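Local coordinates for protein VP5 (Halorubrum pleomorphic virus 6, PDB 6QGL) that is an envelope protein of a pleomorphic archaeal virus and probably mediates fusion of the viral membrane with that of the host cell, at residues V66-I71 against T440-G445; R305-T310 against V347-D352; A362-V367 against T373-P378. All coordinates share one frame; numbering follows the deposited sequence.

Interaction 1: residues V66-I71 against T440-G445; sequences VDNQNI and TLQLKG
Lys444 sets out with CG anti to its carbonyl carbon, turns sharply at chi2 (-84°) and then runs extended, which carries NZ to the carboxylate of Asp67. The two side chains reach out to meet each other. NZ of Lys444 is 3.8 Å from OD1 of Asp67 and 3.9 Å from OD2, so the ammonium faces both oxygens almost equally in a long salt bridge rather than gripping one of them. CE of Lys444 follows alongside, 3.9 Å from Asp67 OD2. Next to this pair, Gln442 stretches straight out of its strand, CG anti to the backbone N (chi1 -173°), and its amide end meets the backbone carbonyl of Asp67, with CD 3.9 Å from Asp67 O. The side chain of Gln442 also passes that of Asn68, the two running in roughly opposing senses with their amide planes 42° apart. Asp67 is the first residue to leave helical geometry after helix 43-66. The contact thus sets the loop between helices 43-66 and 73-92 against strand 438-443, an outermost strand of its sheet, and the residues just after it. Tyr348 of the neighbouring strand 347-352 touches Asn68, Ile71 and Gln442, while helix 229-257 packs on Val66 and Gln69, and helix 289-296 on Ile71 and Thr440.

Interaction 2: residues R305-T310 against V347-D352; sequences REATIT and VYFTAD
Phe349 and Ile309 point toward each other from two strands of one antiparallel sheet, and the ring's far end does the touching. CG1 of Ile309 lies 3.4 Å from CZ of Phe349 and equally near CE1, approaching the ring obliquely as the two side chains pass each other, each running toward the other strand. At the ring edge, in its plane, the backbone O of Ala307 sits 3.5 Å from Phe349 CZ. The methyl CB of Ala307 adds a looser apolar contact, 4.3 Å from CE1 of Phe349. The ring gets this far because CG of Phe349 stands anti to the backbone N (chi1 -165°), while CG1 of Ile309 lies beside its own backbone N (chi1 -59°).

The two strands are not direct neighbours. Strand 317-324 runs between them in the sheet, and the closest CA atoms, those of Ala307 and Phe349, are 9.3 Å apart, so the side chains meet across an intervening strand. That strand supplies Phe322, which packs edge-to-face with Phe349 and also touches Ala307 and Ile309. Backbone hydrogen bonds between Ala307 and Gly320 and between Ile309 and Leu318 fix strand 305-311 against it. Beyond them, Leu452 and Phe447 of strand 447-454 touch Ala307 and Ile309, respectively, and Leu443 of strand 438-443 packs on Phe349.

All three touching residues are buried, and cohesion between the segments is chiefly apolar: van der Waals contact among a methyl, a methylene and a phenyl ring. The one polar atom that joins them, the carbonyl of Ala307, looks at the weakly positive C-H rim of the ring, a placement that is probably mildly favourable electrostatically.

Interaction 3: residues A362-V367 against T373-P378; sequences AINSGV and TITSEP
The side-chain amide of Asn364 turns one face to Thr373. ND2 of Asn364 lies 3.7 Å from Thr373 CB, and CG of Asn364 is 3.9 Å from the backbone O of Thr373, both partners lying over that face. At the oxygen end, CG2 of Thr375 approaches obliquely from the same side, 3.4 Å from Asn364 OD1. The amide reaches this place with its CG anti to the carbonyl carbon (chi1 -77°), so that it runs alongside the side chain of Thr373.

Beneath the side chains the backbones run antiparallel and form a single beta bridge, with Ile363 and Ile374 as a non-hydrogen-bonded pair between two bonds. Asn364 N donates to Thr373 O at 2.8 Å, nearly straight (N-H...O 168°). Thr375 N donates to Ala362 O at 2.9 Å from well above the carbonyl plane. The bridge joins two small antiparallel sheets near the surface: segment 362-367 leads into strand 366-367, which pairs with strand 422-431, whereas strand 371-374 pairs with strand 409-412. A water takes the N-H of Thr373 at 2.9 Å from Thr373 N and lies within bonding distance of the carbonyls of Asn364 and Gly366, where the two backbones diverge.

Within the bridged pair, Ile363 CG1 meets Ile374 CG2 at 3.8 Å. Val424, Ala427 and Val386 also touch Ile363, and Trp360, Trp401 and Trp409 touch Ile374. Toward the other end, the methyl of Ala362 rests against the hydroxyl groups of Thr375 and Ser376.

Overall arrangement
From the N terminus, the segment after helix 43-66 comes first, and interaction 1 closes a loop of 368 residues when strand 438-443 returns to it. Interactions 2 and 3 are both nested inside that loop. They follow in series, 305-310 with 347-352 closing before 362-367 with 373-378 opens, and none of the loops cross. Interactions 1 and 2 share the six-stranded sheet: strands 347-352 and 438-443 are neighbours, so the helical N-terminal region is tied through the sheet edge to its interior. Interaction 3 is a short local closure that lies apart from the other two, its nearest atoms about 15 Å from those of either.

Interaction 1: residues V66-I71 against T440-G445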
loop_
_atom_site.group_PDB
_atom_site.type_symbol
_atom_site.label_atom_id
_atom_site.label_comp_id
_atom_site.label_asym_id
_atom_site.label_seq_id
_atom_site.Cartn_x
_atom_site.Cartn_y
_atom_site.Cartn_z
ATOM N N VAL A 66 4.997 0.155 4.070
ATOM C CA VAL A 66 6.159 0.873 3.547
ATOM C C VAL A 66 5.853 2.239 2.875
ATOM O O VAL A 66 6.562 3.202 3.175
ATOM C CB VAL A 66 6.958 -0.066 2.596
ATOM C CG1 VAL A 66 8.165 0.633 1.983
ATOM C CG2 VAL A 66 7.394 -1.348 3.315
ATOM N N ASP A 67 4.859 2.324 1.966
ATOM C CA ASP A 67 4.578 3.559 1.211
ATOM C C ASP A 67 3.432 4.445 1.727
ATOM O O ASP A 67 3.045 5.383 1.023
ATOM C CB ASP A 67 4.330 3.235 -0.274
ATOM C CG ASP A 67 5.505 3.465 -1.201
ATOM O OD1 ASP A 67 6.445 4.190 -0.805
ATOM O OD2 ASP A 67 5.476 2.938 -2.332
ATOM N N ASN A 68 2.903 4.191 2.930
ATOM C CA ASN A 68 1.809 5.012 3.458
ATOM C C ASN A 68 2.268 5.910 4.623
ATOM O O ASN A 68 1.571 6.049 5.628
ATOM C CB ASN A 68 0.600 4.129 3.807
ATOM C CG ASN A 68 -0.105 3.520 2.610
ATOM O OD1 ASN A 68 -0.651 2.418 2.681
ATOM N ND2 ASN A 68 -0.126 4.221 1.486
ATOM N N GLN A 69 3.447 6.532 4.461
ATOM C CA GLN A 69 4.093 7.398 5.455
ATOM C C GLN A 69 3.325 8.680 5.776
ATOM O O GLN A 69 3.213 9.038 6.949
ATOM C CB GLN A 69 5.520 7.748 5.007
ATOM C CG GLN A 69 6.446 6.545 4.885
ATOM C CD GLN A 69 7.626 6.844 3.999
ATOM O OE1 GLN A 69 7.486 7.135 2.804
ATOM N NE2 GLN A 69 8.820 6.769 4.560
ATOM N N ASN A 70 2.807 9.374 4.748
ATOM C CA ASN A 70 2.103 10.646 4.921
ATOM C C ASN A 70 0.654 10.521 5.433
ATOM O O ASN A 70 -0.047 11.534 5.494
ATOM C CB ASN A 70 2.163 11.479 3.642
ATOM C CG ASN A 70 3.547 11.979 3.313
ATOM O OD1 ASN A 70 4.173 12.722 4.080
ATOM N ND2 ASN A 70 4.054 11.588 2.157
ATOM N N ILE A 71 0.210 9.314 5.823
ATOM C CA ILE A 71 -1.128 9.117 6.397
ATOM C C ILE A 71 -1.004 8.874 7.905
ATOM O O ILE A 71 -2.015 8.681 8.586
ATOM C CB ILE A 71 -1.995 8.032 5.687
ATOM C CG1 ILE A 71 -1.345 6.645 5.786
ATOM C CG2 ILE A 71 -2.339 8.429 4.243
ATOM C CD1 ILE A 71 -2.156 5.560 5.554
ATOM N N THR A 440 -7.699 1.557 -4.943
ATOM C CA THR A 440 -7.069 2.811 -4.534
ATOM C C THR A 440 -5.585 2.755 -4.888
ATOM O O THR A 440 -4.856 1.911 -4.365
ATOM C CB THR A 440 -7.349 3.096 -3.048
ATOM O OG1 THR A 440 -8.763 3.084 -2.825
ATOM C CG2 THR A 440 -6.742 4.419 -2.565
ATOM N N LEU A 441 -5.157 3.645 -5.798
ATOM C CA LEU A 441 -3.779 3.760 -6.283
ATOM C C LEU A 441 -3.101 5.017 -5.734
ATOM O O LEU A 441 -3.762 6.034 -5.563
ATOM C CB LEU A 441 -3.740 3.849 -7.832
ATOM C CG LEU A 441 -4.338 2.731 -8.694
ATOM C CD1 LEU A 441 -4.435 3.166 -10.129
ATOM C CD2 LEU A 441 -3.532 1.463 -8.615
ATOM N N GLN A 442 -1.774 4.968 -5.531
ATOM C CA GLN A 442 -0.985 6.133 -5.126
ATOM C C GLN A 442 -0.184 6.548 -6.353
ATOM O O GLN A 442 0.865 5.959 -6.620
ATOM C CB GLN A 442 -0.056 5.835 -3.932
ATOM C CG GLN A 442 0.653 7.078 -3.394
ATOM C CD GLN A 442 1.627 6.782 -2.285
ATOM O OE1 GLN A 442 1.299 6.141 -1.283
ATOM N NE2 GLN A 442 2.845 7.277 -2.425
ATOM N N LEU A 443 -0.706 7.528 -7.121
ATOM C CA LEU A 443 -0.100 8.033 -8.358
ATOM C C LEU A 443 1.327 8.506 -8.141
ATOM O O LEU A 443 1.557 9.383 -7.310
ATOM C CB LEU A 443 -0.965 9.124 -9.020
ATOM C CG LEU A 443 -2.475 8.851 -9.151
ATOM C CD1 LEU A 443 -3.204 10.084 -9.623
ATOM C CD2 LEU A 443 -2.769 7.689 -10.092
ATOM N N LYS A 444 2.286 7.863 -8.829
ATOM C CA LYS A 444 3.719 8.164 -8.716
ATOM C C LYS A 444 4.271 8.838 -9.970
ATOM O O LYS A 444 5.205 9.638 -9.877
ATOM C CB LYS A 444 4.524 6.891 -8.399
ATOM C CG LYS A 444 4.215 6.264 -7.040
ATOM C CD LYS A 444 5.006 6.899 -5.900
ATOM C CE LYS A 444 5.014 6.022 -4.678
ATOM N NZ LYS A 444 5.749 6.650 -3.550
ATOM N N GLY A 445 3.697 8.495 -11.119
ATOM C CA GLY A 445 4.089 9.036 -12.412
ATOM C C GLY A 445 3.169 10.134 -12.896
ATOM O O GLY A 445 2.016 10.221 -12.458
#

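Interaction 2: residues R305-T310 against V347-D352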
loop_
_atom_site.group_PDB
_atom_site.type_symbol
_atom_site.label_atom_id
_atom_site.label_comp_id
_atom_site.label_asym_id
_atom_site.label_seq_id
_atom_site.Cartn_x
_atom_site.Cartn_y
_atom_site.Cartn_z
ATOM N N ARG A 305 -16.597 15.862 -7.050
ATOM C CA ARG A 305 -16.200 15.721 -8.458
ATOM C C ARG A 305 -15.795 14.296 -8.851
ATOM O O ARG A 305 -15.679 13.421 -7.992
ATOM C CB ARG A 305 -15.073 16.712 -8.805
ATOM C CG ARG A 305 -15.543 18.148 -8.955
ATOM C CD ARG A 305 -14.545 19.121 -8.362
ATOM N NE ARG A 305 -15.221 20.255 -7.731
ATOM C CZ ARG A 305 -15.589 20.298 -6.454
ATOM N NH1 ARG A 305 -15.339 19.271 -5.649
ATOM N NH2 ARG A 305 -16.205 21.367 -5.971
ATOM N N GLU A 306 -15.588 14.080 -10.166
ATOM C CA GLU A 306 -15.145 12.837 -10.800
ATOM C C GLU A 306 -14.146 13.236 -11.890
ATOM O O GLU A 306 -14.508 13.937 -12.839
ATOM C CB GLU A 306 -16.338 12.048 -11.383
ATOM C CG GLU A 306 -15.969 10.711 -12.016
ATOM C CD GLU A 306 -15.725 9.527 -11.096
ATOM O OE1 GLU A 306 -15.895 9.665 -9.863
ATOM O OE2 GLU A 306 -15.371 8.447 -11.621
ATOM N N ALA A 307 -12.883 12.832 -11.720
ATOM C CA ALA A 307 -11.803 13.178 -12.639
ATOM C C ALA A 307 -11.479 12.075 -13.626
ATOM O O ALA A 307 -11.299 10.923 -13.229
ATOM C CB ALA A 307 -10.555 13.545 -11.853
ATOM N N THR A 308 -11.381 12.435 -14.915
ATOM C CA THR A 308 -10.968 11.520 -15.977
ATOM C C THR A 308 -9.492 11.843 -16.189
ATOM O O THR A 308 -9.147 12.943 -16.624
ATOM C CB THR A 308 -11.859 11.656 -17.224
ATOM O OG1 THR A 308 -13.231 11.544 -16.838
ATOM C CG2 THR A 308 -11.552 10.607 -18.277
ATOM N N ILE A 309 -8.628 10.917 -15.775
ATOM C CA ILE A 309 -7.169 11.053 -15.808
ATOM C C ILE A 309 -6.587 10.263 -16.962
ATOM O O ILE A 309 -7.172 9.261 -17.364
ATOM C CB ILE A 309 -6.605 10.573 -14.426
ATOM C CG1 ILE A 309 -7.185 11.383 -13.254
ATOM C CG2 ILE A 309 -5.070 10.511 -14.352
ATOM C CD1 ILE A 309 -7.048 12.858 -13.337
ATOM N N THR A 310 -5.430 10.701 -17.484
ATOM C CA THR A 310 -4.699 9.978 -18.513
ATOM C C THR A 310 -3.188 10.034 -18.193
ATOM O O THR A 310 -2.629 11.104 -17.958
ATOM C CB THR A 310 -5.084 10.368 -19.954
ATOM O OG1 THR A 310 -4.524 9.407 -20.846
ATOM C CG2 THR A 310 -4.635 11.744 -20.368
ATOM N N VAL A 347 -0.564 11.634 -3.669
ATOM C CA VAL A 347 -1.826 11.661 -4.413
ATOM C C VAL A 347 -2.407 10.257 -4.458
ATOM O O VAL A 347 -1.748 9.337 -4.938
ATOM C CB VAL A 347 -1.683 12.228 -5.855
ATOM C CG1 VAL A 347 -3.030 12.242 -6.580
ATOM C CG2 VAL A 347 -1.055 13.615 -5.863
ATOM N N TYR A 348 -3.644 10.101 -3.984
ATOM C CA TYR A 348 -4.362 8.836 -4.044
ATOM C C TYR A 348 -5.500 8.989 -5.033
ATOM O O TYR A 348 -6.172 10.022 -5.055
ATOM C CB TYR A 348 -4.898 8.399 -2.676
ATOM C CG TYR A 348 -3.833 8.064 -1.656
ATOM C CD1 TYR A 348 -3.269 6.792 -1.598
ATOM C CD2 TYR A 348 -3.446 8.992 -0.694
ATOM C CE1 TYR A 348 -2.312 6.468 -0.636
ATOM C CE2 TYR A 348 -2.491 8.679 0.272
ATOM C CZ TYR A 348 -1.927 7.415 0.298
ATOM O OH TYR A 348 -0.989 7.108 1.254
ATOM N N PHE A 349 -5.697 7.970 -5.865
ATOM C CA PHE A 349 -6.745 7.944 -6.870
ATOM C C PHE A 349 -7.532 6.655 -6.723
ATOM O O PHE A 349 -6.953 5.569 -6.759
ATOM C CB PHE A 349 -6.139 8.088 -8.276
ATOM C CG PHE A 349 -7.120 8.426 -9.373
ATOM C CD1 PHE A 349 -7.695 9.691 -9.450
ATOM C CD2 PHE A 349 -7.428 7.501 -10.363
ATOM C CE1 PHE A 349 -8.599 10.003 -10.465
ATOM C CE2 PHE A 349 -8.316 7.822 -11.390
ATOM C CZ PHE A 349 -8.892 9.071 -11.438
ATOM N N THR A 350 -8.840 6.781 -6.484
ATOM C CA THR A 350 -9.739 5.639 -6.326
ATOM C C THR A 350 -10.580 5.545 -7.587
ATOM O O THR A 350 -11.297 6.491 -7.923
ATOM C CB THR A 350 -10.579 5.759 -5.047
ATOM O OG1 THR A 350 -11.416 6.901 -5.149
ATOM C CG2 THR A 350 -9.737 5.888 -3.808
ATOM N N ALA A 351 -10.457 4.430 -8.318
ATOM C CA ALA A 351 -11.169 4.254 -9.580
ATOM C C ALA A 351 -11.483 2.792 -9.870
ATOM O O ALA A 351 -10.916 1.902 -9.234
ATOM C CB ALA A 351 -10.343 4.847 -10.714
ATOM N N ASP A 352 -12.391 2.550 -10.834
ATOM C CA ASP A 352 -12.763 1.204 -11.260
ATOM C C ASP A 352 -11.745 0.725 -12.292
ATOM O O ASP A 352 -11.586 1.350 -13.342
ATOM C CB ASP A 352 -14.193 1.174 -11.831
ATOM C CG ASP A 352 -14.717 -0.203 -12.200
ATOM O OD1 ASP A 352 -13.981 -1.198 -11.999
ATOM O OD2 ASP A 352 -15.853 -0.287 -12.700
#

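Interaction 3: residues A362-V367 against T373-P378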
loop_
_atom_site.group_PDB
_atom_site.type_symbol
_atom_site.label_atom_id
_atom_site.label_comp_id
_atom_site.label_asym_id
_atom_site.label_seq_id
_atom_site.Cartn_x
_atom_site.Cartn_y
_atom_site.Cartn_z
ATOM N N ALA A 362 2.627 0.143 -29.665
ATOM C CA ALA A 362 3.802 -0.736 -29.738
ATOM C C ALA A 362 3.438 -2.125 -30.309
ATOM O O ALA A 362 3.539 -3.140 -29.614
ATOM C CB ALA A 362 4.444 -0.858 -28.360
ATOM N N ILE A 363 3.020 -2.151 -31.588
ATOM C CA ILE A 363 2.593 -3.357 -32.305
ATOM C C ILE A 363 3.109 -3.375 -33.756
ATOM O O ILE A 363 3.111 -2.338 -34.424
ATOM C CB ILE A 363 1.036 -3.523 -32.200
ATOM C CG1 ILE A 363 0.559 -4.906 -32.709
ATOM C CG2 ILE A 363 0.264 -2.362 -32.874
ATOM C CD1 ILE A 363 -0.800 -5.338 -32.205
ATOM N N ASN A 364 3.552 -4.556 -34.230
ATOM C CA ASN A 364 4.023 -4.747 -35.604
ATOM C C ASN A 364 2.828 -4.780 -36.547
ATOM O O ASN A 364 1.776 -5.309 -36.180
ATOM C CB ASN A 364 4.826 -6.042 -35.740
ATOM C CG ASN A 364 6.241 -5.977 -35.216
ATOM O OD1 ASN A 364 6.697 -4.968 -34.663
ATOM N ND2 ASN A 364 6.970 -7.067 -35.388
ATOM N N SER A 365 2.994 -4.214 -37.756
ATOM C CA SER A 365 1.941 -4.143 -38.769
ATOM C C SER A 365 1.553 -5.518 -39.312
ATOM O O SER A 365 0.373 -5.838 -39.356
ATOM C CB SER A 365 2.350 -3.211 -39.909
ATOM O OG SER A 365 1.286 -2.998 -40.824
ATOM N N GLY A 366 2.540 -6.319 -39.691
ATOM C CA GLY A 366 2.314 -7.638 -40.268
ATOM C C GLY A 366 1.725 -8.695 -39.357
ATOM O O GLY A 366 2.150 -8.847 -38.208
ATOM N N VAL A 367 0.734 -9.433 -39.883
ATOM C CA VAL A 367 0.112 -10.589 -39.239
ATOM C C VAL A 367 0.490 -11.748 -40.169
ATOM O O VAL A 367 -0.153 -11.975 -41.198
ATOM C CB VAL A 367 -1.416 -10.447 -38.968
ATOM C CG1 VAL A 367 -1.988 -11.719 -38.355
ATOM C CG2 VAL A 367 -1.700 -9.265 -38.051
ATOM N N THR A 373 2.658 -9.661 -33.424
ATOM C CA THR A 373 3.820 -9.333 -32.595
ATOM C C THR A 373 3.729 -7.911 -32.037
ATOM O O THR A 373 3.401 -6.978 -32.770
ATOM C CB THR A 373 5.141 -9.601 -33.351
ATOM O OG1 THR A 373 5.056 -10.844 -34.050
ATOM C CG2 THR A 373 6.356 -9.625 -32.427
ATOM N N ILE A 374 4.026 -7.764 -30.734
ATOM C CA ILE A 374 4.042 -6.487 -30.009
ATOM C C ILE A 374 5.483 -6.174 -29.565
ATOM O O ILE A 374 6.250 -7.107 -29.321
ATOM C CB ILE A 374 2.997 -6.443 -28.856
ATOM C CG1 ILE A 374 3.247 -7.548 -27.800
ATOM C CG2 ILE A 374 1.570 -6.517 -29.424
ATOM C CD1 ILE A 374 2.503 -7.403 -26.476
ATOM N N THR A 375 5.862 -4.881 -29.504
ATOM C CA THR A 375 7.237 -4.468 -29.173
ATOM C C THR A 375 7.422 -3.988 -27.711
ATOM O O THR A 375 8.464 -3.413 -27.380
ATOM C CB THR A 375 7.750 -3.423 -30.185
ATOM O OG1 THR A 375 6.976 -2.229 -30.077
ATOM C CG2 THR A 375 7.738 -3.930 -31.620
ATOM N N SER A 376 6.433 -4.250 -26.840
ATOM C CA SER A 376 6.472 -3.890 -25.417
ATOM C C SER A 376 5.762 -4.948 -24.579
ATOM O O SER A 376 4.958 -5.709 -25.117
ATOM C CB SER A 376 5.852 -2.515 -25.185
ATOM O OG SER A 376 6.759 -1.482 -25.529
ATOM N N GLU A 377 6.079 -5.021 -23.271
ATOM C CA GLU A 377 5.484 -6.000 -22.358
ATOM C C GLU A 377 3.987 -5.728 -22.122
ATOM O O GLU A 377 3.631 -4.606 -21.744
ATOM C CB GLU A 377 6.264 -6.071 -21.027
ATOM C CG GLU A 377 5.834 -7.210 -20.107
ATOM C CD GLU A 377 6.925 -7.894 -19.303
ATOM O OE1 GLU A 377 7.777 -7.187 -18.717
ATOM O OE2 GLU A 377 6.911 -9.145 -19.241
ATOM N N PRO A 378 3.107 -6.738 -22.349
ATOM C CA PRO A 378 1.671 -6.528 -22.094
ATOM C C PRO A 378 1.400 -6.365 -20.599
ATOM O O PRO A 378 2.049 -7.022 -19.779
ATOM C CB PRO A 378 1.020 -7.790 -22.666
ATOM C CG PRO A 378 2.071 -8.829 -22.592
ATOM C CD PRO A 378 3.377 -8.121 -22.800
HETATM O O HOH W 1 1.637 -7.980 -35.582
#